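N-acetylneuraminic acid (Sialic acid) synthetase (Leptospira borgpetersenii serovar Hardjo-bovis, PDB 6NCS) binds a manganese ion in a TIM-barrel domain and probably synthesises a sialic acid or its 9-phosphate. Local coordinates at residues I47-A51 / R95-I101; P107-L113 / T135-A140; A127-I131 / L149-A154; I159-V163 / K200-P204. The contacts are given in a common frame with arbitrary orientation. Residue numbers count along the deposited sequence, not the author numbering.

Contact 1 (I47-A51 / R95-I101)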
# COMPACT_ATOMS: atom_id res chain seq x y z
N ILE A 47 0.93 -28.31 -10.62
CA ILE A 47 1.20 -28.46 -9.19
C ILE A 47 2.70 -28.47 -8.94
O ILE A 47 3.20 -27.76 -8.06
CB ILE A 47 0.56 -29.75 -8.65
CG1 ILE A 47 -0.97 -29.69 -8.72
CG2 ILE A 47 1.02 -29.99 -7.22
CD1 ILE A 47 -1.62 -31.05 -8.41
N ASP A 48 3.44 -29.30 -9.68
CA ASP A 48 4.89 -29.38 -9.50
C ASP A 48 5.54 -28.01 -9.59
O ASP A 48 6.35 -27.63 -8.74
CB ASP A 48 5.52 -30.30 -10.56
CG ASP A 48 5.06 -31.74 -10.46
OD1 ASP A 48 4.43 -32.12 -9.45
OD2 ASP A 48 5.33 -32.49 -11.41
N GLU A 49 5.20 -27.24 -10.64
CA GLU A 49 5.90 -25.99 -10.86
C GLU A 49 5.42 -24.88 -9.93
O GLU A 49 6.19 -23.96 -9.62
CB GLU A 49 5.78 -25.60 -12.34
CG GLU A 49 6.39 -26.68 -13.23
CD GLU A 49 6.69 -26.23 -14.64
OE1 GLU A 49 6.85 -25.02 -14.88
OE2 GLU A 49 6.79 -27.11 -15.53
N ALA A 50 4.17 -24.97 -9.46
CA ALA A 50 3.69 -24.03 -8.44
C ALA A 50 4.38 -24.29 -7.11
O ALA A 50 4.67 -23.35 -6.36
CB ALA A 50 2.18 -24.15 -8.27
N ALA A 51 4.63 -25.56 -6.79
CA ALA A 51 5.35 -25.86 -5.56
C ALA A 51 6.79 -25.39 -5.67
O ALA A 51 7.35 -24.83 -4.71
CB ALA A 51 5.28 -27.36 -5.27
N ARG A 95 -0.72 -35.40 -5.30
CA ARG A 95 0.50 -34.77 -5.80
C ARG A 95 0.82 -33.51 -5.02
O ARG A 95 1.99 -33.22 -4.73
CB ARG A 95 0.38 -34.45 -7.29
CG ARG A 95 1.56 -33.65 -7.85
CD ARG A 95 2.83 -34.49 -7.93
NE ARG A 95 2.65 -35.59 -8.86
CZ ARG A 95 2.86 -35.51 -10.17
NH1 ARG A 95 3.27 -34.38 -10.71
NH2 ARG A 95 2.65 -36.57 -10.94
N SER A 96 -0.21 -32.74 -4.66
CA SER A 96 0.00 -31.53 -3.88
C SER A 96 0.62 -31.85 -2.52
O SER A 96 1.56 -31.18 -2.07
CB SER A 96 -1.31 -30.77 -3.72
OG SER A 96 -1.79 -30.33 -4.99
N GLN A 97 0.10 -32.87 -1.84
CA GLN A 97 0.67 -33.24 -0.54
C GLN A 97 2.12 -33.68 -0.70
O GLN A 97 2.97 -33.33 0.13
CB GLN A 97 -0.17 -34.34 0.11
CG GLN A 97 -1.61 -33.93 0.30
CD GLN A 97 -2.39 -34.87 1.20
OE1 GLN A 97 -3.59 -35.06 1.01
NE2 GLN A 97 -1.72 -35.44 2.19
N LYS A 98 2.42 -34.43 -1.75
CA LYS A 98 3.78 -34.90 -2.00
C LYS A 98 4.74 -33.74 -2.23
O LYS A 98 5.91 -33.81 -1.84
CB LYS A 98 3.78 -35.85 -3.20
CG LYS A 98 5.16 -36.30 -3.68
CD LYS A 98 5.02 -37.41 -4.71
CE LYS A 98 6.29 -37.59 -5.53
NZ LYS A 98 6.28 -36.79 -6.79
N LYS A 99 4.27 -32.68 -2.86
CA LYS A 99 5.10 -31.53 -3.19
C LYS A 99 5.01 -30.41 -2.15
O LYS A 99 5.57 -29.34 -2.37
CB LYS A 99 4.72 -30.99 -4.58
CG LYS A 99 5.05 -31.95 -5.73
CD LYS A 99 6.47 -32.44 -5.65
CE LYS A 99 6.90 -33.15 -6.92
NZ LYS A 99 7.62 -32.23 -7.85
N ASN A 100 4.32 -30.66 -1.04
CA ASN A 100 4.20 -29.70 0.06
C ASN A 100 3.60 -28.37 -0.39
O ASN A 100 4.10 -27.30 -0.07
CB ASN A 100 5.56 -29.46 0.73
CG ASN A 100 6.14 -30.71 1.34
OD1 ASN A 100 5.44 -31.46 2.02
ND2 ASN A 100 7.42 -30.95 1.09
N ILE A 101 2.51 -28.45 -1.16
CA ILE A 101 1.73 -27.27 -1.49
C ILE A 101 0.28 -27.61 -1.17
O ILE A 101 -0.13 -28.77 -1.30
CB ILE A 101 1.92 -26.84 -2.97
CG1 ILE A 101 1.15 -25.54 -3.25
CG2 ILE A 101 1.51 -27.94 -3.93
CD1 ILE A 101 1.53 -24.87 -4.58
O HOH W 1 7.89 -29.52 -7.39
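This is a helix-to-helix-end contact on the outside of the TIM barrel: residues 47-51, in helix 40-52, meet the last turn of helix 86-98 and the turn that follows it. The two backbones come close at both ends, with CA atoms 6.2 Å apart for Ile47 and Ser96 and 5.6 Å for Ala51 and Ile101, and together the segments bury 400 Å². The second helix ends in a Schellman motif, in which Ile101 N bonds to Ser96 O (3.0 Å) and Asn100 N to Gln97 O (3.2 Å), Asn100 supplying the positive phi. The reversal brings Ile101 back against the first helix, where its CD1 lies 3.8 Å from Ala50 CB and its CG2 3.9 Å from Ile47 CG2. The small Ala51 lets the turn after helix 86-98 approach, its CB 3.5 Å from Lys99 O. On the more open flank, Asp48 OD1 joins two cations, bonding to Arg95 NH1 at 2.8 Å and lying 3.6 Å from Lys99 NZ in a longer salt bridge. A water links Lys99 NZ to Asp48 O, 2.8 Å from each. Beneath the apolar side runs strand 57-62, whose Ile58 touches Ile47, Ala50 and Ser96, so both helices pack on the same strand.

Contact 2 (P107-L113 / T135-A140)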
# COMPACT_ATOMS: atom_id res chain seq x y z
N PRO A 107 -15.85 -24.94 -5.42
CA PRO A 107 -17.07 -25.61 -5.88
C PRO A 107 -18.05 -24.59 -6.43
O PRO A 107 -18.17 -23.47 -5.93
CB PRO A 107 -17.61 -26.26 -4.61
CG PRO A 107 -17.23 -25.29 -3.53
CD PRO A 107 -15.84 -24.77 -3.95
N PHE A 108 -18.77 -24.98 -7.47
CA PHE A 108 -19.78 -24.12 -8.06
C PHE A 108 -21.19 -24.60 -7.78
O PHE A 108 -22.14 -23.94 -8.19
CB PHE A 108 -19.55 -23.97 -9.57
CG PHE A 108 -18.39 -23.06 -9.91
CD1 PHE A 108 -17.09 -23.48 -9.74
CD2 PHE A 108 -18.62 -21.78 -10.38
CE1 PHE A 108 -16.02 -22.64 -10.05
CE2 PHE A 108 -17.55 -20.93 -10.68
CZ PHE A 108 -16.26 -21.36 -10.51
N ASP A 109 -21.34 -25.73 -7.09
CA ASP A 109 -22.64 -26.20 -6.65
C ASP A 109 -22.44 -27.07 -5.43
O ASP A 109 -21.31 -27.38 -5.04
CB ASP A 109 -23.38 -26.95 -7.77
CG ASP A 109 -22.61 -28.14 -8.34
OD1 ASP A 109 -21.78 -28.75 -7.64
OD2 ASP A 109 -22.85 -28.48 -9.52
N VAL A 110 -23.54 -27.49 -4.83
CA VAL A 110 -23.50 -28.23 -3.57
C VAL A 110 -22.95 -29.64 -3.78
O VAL A 110 -22.16 -30.11 -2.95
CB VAL A 110 -24.88 -28.25 -2.90
CG1 VAL A 110 -24.92 -29.26 -1.76
CG2 VAL A 110 -25.21 -26.85 -2.38
N PRO A 111 -23.31 -30.37 -4.86
CA PRO A 111 -22.68 -31.69 -5.05
C PRO A 111 -21.17 -31.63 -5.14
O PRO A 111 -20.50 -32.50 -4.57
CB PRO A 111 -23.31 -32.18 -6.37
CG PRO A 111 -24.65 -31.54 -6.37
CD PRO A 111 -24.41 -30.16 -5.81
N ASN A 112 -20.62 -30.62 -5.82
CA ASN A 112 -19.17 -30.50 -5.89
C ASN A 112 -18.58 -30.10 -4.54
O ASN A 112 -17.50 -30.58 -4.17
CB ASN A 112 -18.78 -29.49 -6.98
CG ASN A 112 -18.66 -30.13 -8.34
OD1 ASN A 112 -17.68 -30.81 -8.64
ND2 ASN A 112 -19.67 -29.93 -9.18
N LEU A 113 -19.26 -29.23 -3.79
CA LEU A 113 -18.79 -28.90 -2.45
C LEU A 113 -18.74 -30.13 -1.57
O LEU A 113 -17.76 -30.35 -0.84
CB LEU A 113 -19.70 -27.83 -1.83
CG LEU A 113 -19.30 -27.20 -0.49
CD1 LEU A 113 -19.88 -25.81 -0.37
CD2 LEU A 113 -19.77 -28.04 0.69
N THR A 135 -27.80 -20.54 -1.47
CA THR A 135 -27.75 -21.97 -1.21
C THR A 135 -26.30 -22.45 -1.08
O THR A 135 -25.97 -23.21 -0.17
CB THR A 135 -28.47 -22.73 -2.32
OG1 THR A 135 -29.86 -22.39 -2.30
CG2 THR A 135 -28.33 -24.23 -2.12
N LEU A 136 -25.43 -22.01 -1.99
CA LEU A 136 -24.05 -22.47 -1.95
C LEU A 136 -23.30 -21.87 -0.76
O LEU A 136 -22.51 -22.56 -0.10
CB LEU A 136 -23.35 -22.13 -3.27
CG LEU A 136 -21.90 -22.60 -3.45
CD1 LEU A 136 -21.85 -24.12 -3.44
CD2 LEU A 136 -21.32 -22.07 -4.76
N LEU A 137 -23.53 -20.59 -0.48
CA LEU A 137 -22.89 -19.96 0.68
C LEU A 137 -23.30 -20.66 1.97
O LEU A 137 -22.46 -20.93 2.83
CB LEU A 137 -23.25 -18.48 0.75
CG LEU A 137 -22.79 -17.61 -0.41
CD1 LEU A 137 -23.42 -16.23 -0.27
CD2 LEU A 137 -21.27 -17.51 -0.40
N GLU A 138 -24.60 -20.93 2.13
CA GLU A 138 -25.06 -21.60 3.34
C GLU A 138 -24.45 -22.99 3.46
O GLU A 138 -24.13 -23.44 4.57
CB GLU A 138 -26.59 -21.67 3.34
CG GLU A 138 -27.26 -20.35 3.71
CD GLU A 138 -28.77 -20.40 3.65
OE1 GLU A 138 -29.32 -21.26 2.92
OE2 GLU A 138 -29.42 -19.56 4.31
N ALA A 139 -24.27 -23.69 2.34
CA ALA A 139 -23.64 -25.01 2.41
C ALA A 139 -22.17 -24.89 2.79
O ALA A 139 -21.64 -25.73 3.53
CB ALA A 139 -23.80 -25.74 1.08
N ALA A 140 -21.49 -23.87 2.26
CA ALA A 140 -20.10 -23.65 2.64
C ALA A 140 -19.98 -23.31 4.12
O ALA A 140 -19.09 -23.82 4.82
CB ALA A 140 -19.50 -22.54 1.78
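Apolar packing alone joins the start of helix 110-118 to helix 134-143, with no hydrogen bond between the two segments. Leu136 is the residue most covered, losing 87 Å²: its CD2 is 3.6 Å from Pro107 O, and its CD1 is 3.6 Å from Asp109 C and 4.0 Å from Leu113 CD1. Leu113 CD1 also reaches Ala140 N at 3.6 Å and Ala140 CB at 3.9 Å, while Val110 CG2 sits 3.9 Å from Ala139 CB. The hydrogen bonds are internal. Asp109 is the N-cap of helix 110-118, its OD1 accepting from both Asn112 N and Asn112 ND2 at 2.9 Å. Beyond the segments, Thr135 OG1 bonds to Lys290 of the second subunit and Phe108 O to Arg288 of that subunit. The Phe108 side chain makes a cation-pi contact with Arg68 and lies about 4 Å from a bound citrate, nearest atoms. The chemistry thus divides: aliphatic side chains hold neighbouring barrel helices together, whereas polar groups cap the helix and bind the partner subunit.

Contact 3 (A127-I131 / L149-A154); sequences ASCDI and LSRGTA
Two loops at the C-terminal ends of neighbouring parallel strands, 123-126 and 146-150, meet here beside the metal site, as is usual for active-site loops of a TIM barrel. Residues 127-131 coil through a short 3-10 turn at Ser128-Cys129, with Asp130 N bonded to Ala127 O (3.0 Å) and Ile131 N to Ser128 O (3.0 Å). Segment 149-154 is extended through Ser150, then forms a type II beta turn from Arg151 to Ala154, closed by Ala154 N to Arg151 O (3.1 Å), with Thr153 at positive phi. The CA atoms of Ser128 and Gly152 are 4.8 Å apart.

Ser128 is in the m rotamer (chi1 -66°), placing OG 3.0 Å from Gly152 N in a weak hydrogen bond; a CB on Gly152 would clash with this hydroxyl. Ser128 CA makes a CA-H...O contact with Ser150 O (3.5 Å). Ile131, t,t, extends CD1 to Ala154 CB (3.6 Å), Arg151 CB (3.7 Å) and Leu149 CD2 (4.1 Å), Leu149 being t,p. Arg151, with chi1 to chi3 all p, curls so that NH2 bonds to Ala154 O (2.8 Å); its NH1 bonds to His177. Thr153, p, donates from OG1 to Gly152 O (2.5 Å). Asp130 forms a salt bridge with Arg288 of the second subunit.

The Ser128 side chain lies about 6 Å from that of the manganese ligand His210. Cross-loop cohesion is mainly van der Waals contact around Ile131, with a single weak hydrogen bond.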
# COMPACT_ATOMS: atom_id res chain seq x y z
N ALA A 127 -16.45 -18.36 -5.55
CA ALA A 127 -16.18 -17.42 -6.63
C ALA A 127 -16.99 -16.14 -6.47
O ALA A 127 -18.04 -16.12 -5.83
CB ALA A 127 -16.49 -18.06 -7.98
N SER A 128 -16.49 -15.05 -7.08
CA SER A 128 -17.18 -13.77 -6.99
C SER A 128 -18.62 -13.87 -7.49
O SER A 128 -19.54 -13.32 -6.88
CB SER A 128 -16.44 -12.69 -7.78
OG SER A 128 -15.17 -12.42 -7.21
N CYS A 129 -18.82 -14.58 -8.60
CA CYS A 129 -20.15 -14.70 -9.18
C CYS A 129 -21.14 -15.40 -8.25
O CYS A 129 -22.34 -15.38 -8.53
CB CYS A 129 -20.08 -15.47 -10.50
SG CYS A 129 -19.59 -17.21 -10.29
N ASP A 130 -20.67 -16.03 -7.17
CA ASP A 130 -21.54 -16.73 -6.24
C ASP A 130 -21.71 -15.99 -4.93
O ASP A 130 -22.17 -16.57 -3.94
CB ASP A 130 -21.02 -18.15 -6.01
CG ASP A 130 -21.34 -19.05 -7.17
OD1 ASP A 130 -22.41 -18.83 -7.77
OD2 ASP A 130 -20.53 -19.95 -7.50
N ILE A 131 -21.38 -14.70 -4.90
CA ILE A 131 -21.55 -13.95 -3.66
C ILE A 131 -23.02 -13.74 -3.32
O ILE A 131 -23.34 -13.39 -2.18
CB ILE A 131 -20.76 -12.63 -3.73
CG1 ILE A 131 -20.65 -12.00 -2.34
CG2 ILE A 131 -21.40 -11.68 -4.74
CD1 ILE A 131 -19.51 -11.04 -2.17
N LEU A 149 -13.98 -16.16 0.37
CA LEU A 149 -14.98 -15.58 -0.53
C LEU A 149 -14.37 -14.37 -1.23
O LEU A 149 -13.73 -13.55 -0.58
CB LEU A 149 -16.22 -15.15 0.25
CG LEU A 149 -17.32 -14.41 -0.50
CD1 LEU A 149 -18.01 -15.32 -1.53
CD2 LEU A 149 -18.33 -13.85 0.50
N SER A 150 -14.54 -14.28 -2.54
CA SER A 150 -14.18 -13.10 -3.31
C SER A 150 -15.42 -12.25 -3.55
O SER A 150 -16.52 -12.79 -3.72
CB SER A 150 -13.55 -13.47 -4.65
OG SER A 150 -12.22 -13.92 -4.49
N ARG A 151 -15.25 -10.92 -3.57
CA ARG A 151 -16.40 -10.02 -3.64
C ARG A 151 -16.49 -9.24 -4.96
O ARG A 151 -17.14 -8.19 -4.99
CB ARG A 151 -16.43 -9.05 -2.45
CG ARG A 151 -15.14 -8.25 -2.10
CD ARG A 151 -14.79 -7.17 -3.15
NE ARG A 151 -15.91 -6.30 -3.50
CZ ARG A 151 -15.83 -4.97 -3.57
NH1 ARG A 151 -14.67 -4.37 -3.32
NH2 ARG A 151 -16.88 -4.24 -3.91
N GLY A 152 -15.90 -9.74 -6.04
CA GLY A 152 -16.15 -9.14 -7.34
C GLY A 152 -17.65 -9.06 -7.57
O GLY A 152 -18.38 -9.94 -7.11
N THR A 153 -18.11 -8.00 -8.25
CA THR A 153 -19.50 -7.66 -8.58
C THR A 153 -20.30 -7.08 -7.40
O THR A 153 -21.41 -6.58 -7.64
CB THR A 153 -20.32 -8.85 -9.14
OG1 THR A 153 -20.68 -9.73 -8.07
CG2 THR A 153 -19.53 -9.62 -10.18
N ALA A 154 -19.82 -7.14 -6.16
CA ALA A 154 -20.69 -6.98 -5.00
C ALA A 154 -20.65 -5.58 -4.40
O ALA A 154 -19.59 -4.96 -4.27
CB ALA A 154 -20.33 -8.01 -3.92

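Contact 4 (I159-V163 / K200-P204); sequences IETAV and KYEFP
Residues 159-163 form a regular alpha-helical turn within helix 156-168, Val163 N bonding to Ile159 O at 2.8 Å. Segment 200-204 starts at the last helical residue, Lys200 (phi/psi -86/-32), leaves helical geometry at Tyr201 (-127/158), passes through Glu202 (-99/-13) and becomes extended at Phe203 (-88/167) and Pro204 (-65/141). The backbones stay well apart, the nearest CA pair being Val163 and Tyr201 at 9.4 Å, so side chains bridge the gap and 218 Å² is buried.

Tyr201 (chi1 -63°, m; chi2 -67°) directs its ring toward the helix and donates from OH to Glu160 OE1 in a very short hydrogen bond of 2.5 Å. Glu160, t,p, turns its carboxylate back to meet it near the plane of the ring. This joins a barrel helix to the loop leading from the next helix, 193-200, into strand 205-209, a repeated alpha-to-beta connection of the TIM barrel, away from the metal site. Val163 (chi1 164°, t) is shared by both aromatics, its CG1 lying 3.9 Å from Tyr201 CE1 and 3.9 Å from Phe203 CE2. Ile159, m,t, brings CG2 to 3.7 Å from Tyr201 OH. Phe203 (chi1 45°, p; chi2 76°) also stacks edge-to-face on Phe173 of strand 173-178.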
# COMPACT_ATOMS: atom_id res chain seq x y z
N ILE A 159 -22.11 -7.75 0.26
CA ILE A 159 -21.01 -8.31 1.05
C ILE A 159 -21.47 -8.62 2.47
O ILE A 159 -21.19 -9.69 3.02
CB ILE A 159 -19.82 -7.34 1.05
CG1 ILE A 159 -19.21 -7.26 -0.36
CG2 ILE A 159 -18.78 -7.75 2.10
CD1 ILE A 159 -18.15 -6.15 -0.50
N GLU A 160 -22.18 -7.67 3.09
CA GLU A 160 -22.64 -7.87 4.47
C GLU A 160 -23.56 -9.07 4.57
O GLU A 160 -23.48 -9.86 5.53
CB GLU A 160 -23.33 -6.60 4.97
CG GLU A 160 -23.65 -6.62 6.47
CD GLU A 160 -22.40 -6.64 7.35
OE1 GLU A 160 -21.35 -6.14 6.91
OE2 GLU A 160 -22.48 -7.15 8.48
N THR A 161 -24.46 -9.24 3.59
CA THR A 161 -25.35 -10.40 3.60
C THR A 161 -24.55 -11.69 3.51
O THR A 161 -24.82 -12.65 4.25
CB THR A 161 -26.36 -10.30 2.46
OG1 THR A 161 -27.21 -9.17 2.70
CG2 THR A 161 -27.22 -11.55 2.37
N ALA A 162 -23.55 -11.73 2.63
CA ALA A 162 -22.73 -12.94 2.51
C ALA A 162 -21.92 -13.18 3.78
O ALA A 162 -21.86 -14.31 4.29
CB ALA A 162 -21.81 -12.82 1.29
N VAL A 163 -21.29 -12.13 4.31
CA VAL A 163 -20.48 -12.28 5.52
C VAL A 163 -21.33 -12.80 6.67
O VAL A 163 -20.87 -13.62 7.49
CB VAL A 163 -19.81 -10.94 5.87
CG1 VAL A 163 -19.29 -10.95 7.31
CG2 VAL A 163 -18.68 -10.60 4.90
N LYS A 200 -13.61 -2.43 8.33
CA LYS A 200 -14.99 -2.82 8.58
C LYS A 200 -15.10 -4.16 9.29
O LYS A 200 -16.02 -4.35 10.09
CB LYS A 200 -15.76 -2.88 7.25
CG LYS A 200 -17.25 -3.10 7.39
CD LYS A 200 -17.97 -2.88 6.07
CE LYS A 200 -19.47 -2.85 6.25
NZ LYS A 200 -20.18 -2.51 4.99
N TYR A 201 -14.16 -5.06 9.03
CA TYR A 201 -14.23 -6.45 9.47
C TYR A 201 -12.97 -6.84 10.23
O TYR A 201 -11.91 -6.24 10.06
CB TYR A 201 -14.42 -7.38 8.27
CG TYR A 201 -15.72 -7.14 7.54
CD1 TYR A 201 -16.93 -7.43 8.15
CD2 TYR A 201 -15.73 -6.65 6.24
CE1 TYR A 201 -18.13 -7.23 7.49
CE2 TYR A 201 -16.92 -6.45 5.56
CZ TYR A 201 -18.12 -6.75 6.19
OH TYR A 201 -19.31 -6.55 5.54
N GLU A 202 -13.09 -7.89 11.05
CA GLU A 202 -12.00 -8.34 11.91
C GLU A 202 -11.23 -9.53 11.34
O GLU A 202 -10.14 -9.83 11.83
CB GLU A 202 -12.52 -8.70 13.31
N PHE A 203 -11.76 -10.19 10.31
CA PHE A 203 -11.13 -11.37 9.72
C PHE A 203 -10.15 -10.94 8.63
O PHE A 203 -10.14 -9.78 8.20
CB PHE A 203 -12.20 -12.32 9.18
CG PHE A 203 -13.30 -11.63 8.40
CD1 PHE A 203 -13.07 -11.19 7.10
CD2 PHE A 203 -14.54 -11.41 8.97
CE1 PHE A 203 -14.08 -10.55 6.38
CE2 PHE A 203 -15.56 -10.77 8.25
CZ PHE A 203 -15.33 -10.34 6.96
N PRO A 204 -9.29 -11.86 8.16
CA PRO A 204 -8.27 -11.47 7.17
C PRO A 204 -8.88 -11.03 5.85
O PRO A 204 -9.86 -11.62 5.36
CB PRO A 204 -7.44 -12.74 7.01
CG PRO A 204 -7.60 -13.46 8.33
CD PRO A 204 -9.06 -13.24 8.64

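In the fold
All four contacts belong to one TIM-barrel domain, whose eight parallel strands are ringed by helices. Contact 1 closes before the others open; it joins helix 40-52, after strand 27-33, to helix 86-98, before strand 102-107, and its centre is 27 Å from that of contact 3 and 31 Å from that of contact 4, across the centre of the chain. The other three form a continuous region: contacts 2 and 3 (centres 14 Å apart) alternate along the chain and touch through Leu137 and Ile131, while contact 4, last in order, meets contact 3 (12 Å) where Ala162 packs on Leu149. Contacts 2 and 3 also touch the second subunit, so part of the dimer interface lies near the manganese end of the barrel.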